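Local coordinates for uncharacterized protein (PDB 5EUR) that is of unknown function but packs against copies of itself in a trimeric crystal assembly, at the interface of chains A and B. Residues are numbered along the deposited sequence; one frame, centred on the assembly and turned at random. Chains: chain A/B, Uncharacterized protein.

The interface of chains A and B. Residues chain A 33-34, 37-38, 41; chain B 3-5, 39.
B:Tyr5 lies flat between the methyl of A:Thr37 and the thioether end of its own chain's B:Met39, in an interface that may not be the biological one. Its ring offers two faces and a hydroxyl. A:Thr37 CG2 sits over one face, nearer CE1 than the middle and 3.8 Å from the ring centroid, a CH-pi contact; over the centre of the opposite face, flexible, unbranched B:Met39 folds its CE methyl (chi3 63°). Beta-branched A:Thr37 suits its place: with CG2 anti to the backbone N (chi1 -55°, measured to OG1), the methyl points at the ring while OG1 hydrogen-bonds to A:Glu33 O at 3.0 Å, from well above the carbonyl plane and off its lone pairs. At the ring's end, B:Tyr5 OH and A:Thr38 OG1 share a hydrogen bond of 2.6 Å. A:Thr38 OG1 also donates to A:Ile34 O at 2.7 Å; if that proton is committed there, the phenol would be the likely donor across the interface. Beside this compact cluster, the side-chain amide of A:Asn41, donor and acceptor together, pairs with both backbone polar groups of B:Ile3: OD1 accepts from B:Ile3 N at 2.9 Å, and ND2 gives a nearly straight bond to B:Ile3 O (174° at H), on a carbonyl lone pair. Across the interface B:Met39 CE meets A:Ile34 CD1 more loosely, at 4.1 Å, and B:Ser4, hiding 5 Å², marks the outer side. The N-terminal segment of chain B thus runs along helix 28-43 of chain A, beside helix 28-42 of its own chain.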
ATOM      1  N   GLU A  33      -5.569   8.589  -0.328  1.00 13.04           N
ATOM      2  CA  GLU A  33      -5.548   8.818   1.113  1.00 11.96           C
ATOM      3  C   GLU A  33      -4.522   7.949   1.839  1.00 14.56           C
ATOM      4  O   GLU A  33      -3.927   8.397   2.830  1.00 18.01           O
ATOM      5  CB  GLU A  33      -6.934   8.554   1.700  1.00 15.35           C
ATOM      6  CG  GLU A  33      -8.049   9.426   1.117  1.00 17.65           C
ATOM      7  CD  GLU A  33      -8.076  10.818   1.708  1.00 24.76           C
ATOM      8  OE1 GLU A  33      -7.251  11.109   2.592  1.00 21.01           O
ATOM      9  OE2 GLU A  33      -8.928  11.623   1.276  1.00 26.91           O
ATOM     10  N   ILE A  34      -4.318   6.702   1.395  1.00 14.16           N
ATOM     11  CA  ILE A  34      -3.380   5.809   2.076  1.00 13.02           C
ATOM     12  C   ILE A  34      -2.054   5.700   1.318  1.00 12.84           C
ATOM     13  O   ILE A  34      -0.977   5.967   1.874  1.00 12.89           O
ATOM     14  CB  ILE A  34      -3.995   4.407   2.274  1.00 13.21           C
ATOM     15  CG1 ILE A  34      -5.284   4.492   3.096  1.00 17.63           C
ATOM     16  CG2 ILE A  34      -2.982   3.474   2.931  1.00 13.81           C
ATOM     17  CD1 ILE A  34      -5.066   4.735   4.572  1.00 19.15           C
ATOM     18  N   THR A  37      -0.016   9.181   0.467  1.00 10.94           N
ATOM     19  CA  THR A  37       0.415   9.764   1.730  1.00 13.25           C
ATOM     20  C   THR A  37       1.586   8.984   2.310  1.00 11.26           C
ATOM     21  O   THR A  37       2.573   9.571   2.767  1.00 12.43           O
ATOM     22  CB  THR A  37      -0.757   9.768   2.706  1.00 14.64           C
ATOM     23  OG1 THR A  37      -1.871  10.455   2.104  1.00 13.73           O
ATOM     24  CG2 THR A  37      -0.363  10.447   4.012  1.00 13.37           C
ATOM     25  N   THR A  38       1.510   7.652   2.257  1.00  9.70           N
ATOM     26  CA  THR A  38       2.579   6.846   2.839  1.00 10.53           C
ATOM     27  C   THR A  38       3.849   6.928   1.998  1.00 10.04           C
ATOM     28  O   THR A  38       4.955   6.998   2.548  1.00 11.72           O
ATOM     29  CB  THR A  38       2.105   5.403   3.010  1.00 10.97           C
ATOM     30  OG1 THR A  38       0.859   5.408   3.744  1.00 12.85           O
ATOM     31  CG2 THR A  38       3.159   4.610   3.789  1.00 13.49           C
ATOM     32  N   ASN A  41       5.372  10.353   2.953  1.00 12.19           N
ATOM     33  CA  ASN A  41       5.960  10.299   4.295  1.00 11.88           C
ATOM     34  C   ASN A  41       7.255   9.497   4.304  1.00 13.31           C
ATOM     35  O   ASN A  41       8.220   9.854   4.994  1.00 14.33           O
ATOM     36  CB  ASN A  41       4.959   9.698   5.291  1.00 12.26           C
ATOM     37  CG  ASN A  41       3.962  10.725   5.800  1.00 14.53           C
ATOM     38  OD1 ASN A  41       4.223  11.916   5.728  1.00 14.70           O
ATOM     39  ND2 ASN A  41       2.837  10.265   6.347  1.00 15.36           N
TER
ATOM     40  N   ILE B   3       3.064  13.979   7.408  1.00 16.57           N
ATOM     41  CA  ILE B   3       1.743  14.530   7.143  1.00 18.75           C
ATOM     42  C   ILE B   3       0.705  13.548   7.656  1.00 19.79           C
ATOM     43  O   ILE B   3       0.893  12.324   7.633  1.00 17.99           O
ATOM     44  CB  ILE B   3       1.539  14.867   5.652  1.00 18.24           C
ATOM     45  CG1 ILE B   3       1.674  13.618   4.783  1.00 17.42           C
ATOM     46  CG2 ILE B   3       2.513  15.971   5.201  1.00 18.25           C
ATOM     47  CD1 ILE B   3       1.196  13.860   3.348  1.00 16.39           C
ATOM     48  N   SER B   4      -0.403  14.094   8.144  1.00 16.13           N
ATOM     49  CA  SER B   4      -1.411  13.267   8.775  1.00 18.44           C
ATOM     50  C   SER B   4      -2.283  12.575   7.741  1.00 19.24           C
ATOM     51  O   SER B   4      -2.420  13.013   6.596  1.00 19.07           O
ATOM     52  CB  SER B   4      -2.303  14.113   9.689  1.00 21.69           C
ATOM     53  OG  SER B   4      -1.502  14.798  10.631  1.00 31.33           O
ATOM     54  N   TYR B   5      -2.895  11.487   8.177  1.00 16.93           N
ATOM     55  CA  TYR B   5      -3.940  10.827   7.422  1.00 17.32           C
ATOM     56  C   TYR B   5      -5.287  11.380   7.879  1.00 18.68           C
ATOM     57  O   TYR B   5      -5.447  11.814   9.025  1.00 22.91           O
ATOM     58  CB  TYR B   5      -3.888   9.305   7.640  1.00 15.51           C
ATOM     59  CG  TYR B   5      -2.593   8.656   7.178  1.00 17.05           C
ATOM     60  CD1 TYR B   5      -2.523   8.004   5.950  1.00 14.71           C
ATOM     61  CD2 TYR B   5      -1.445   8.689   7.966  1.00 15.50           C
ATOM     62  CE1 TYR B   5      -1.327   7.429   5.511  1.00 13.22           C
ATOM     63  CE2 TYR B   5      -0.263   8.112   7.540  1.00 14.99           C
ATOM     64  CZ  TYR B   5      -0.218   7.470   6.318  1.00 11.61           C
ATOM     65  OH  TYR B   5       0.960   6.905   5.888  1.00 13.08           O
ATOM     66  N   MET B  39       2.683   2.555   7.188  1.00 11.17           N
ATOM     67  CA  MET B  39       2.177   3.872   7.576  1.00  8.88           C
ATOM     68  C   MET B  39       2.871   4.358   8.840  1.00 11.24           C
ATOM     69  O   MET B  39       3.379   5.495   8.914  1.00 12.53           O
ATOM     70  CB  MET B  39       0.664   3.816   7.799  1.00 10.46           C
ATOM     71  CG  MET B  39      -0.172   3.556   6.532  1.00 10.06           C
ATOM     72  SD  MET B  39      -1.889   3.118   6.919  1.00 12.22           S
ATOM     73  CE  MET B  39      -2.448   4.628   7.724  1.00 13.81           C
TER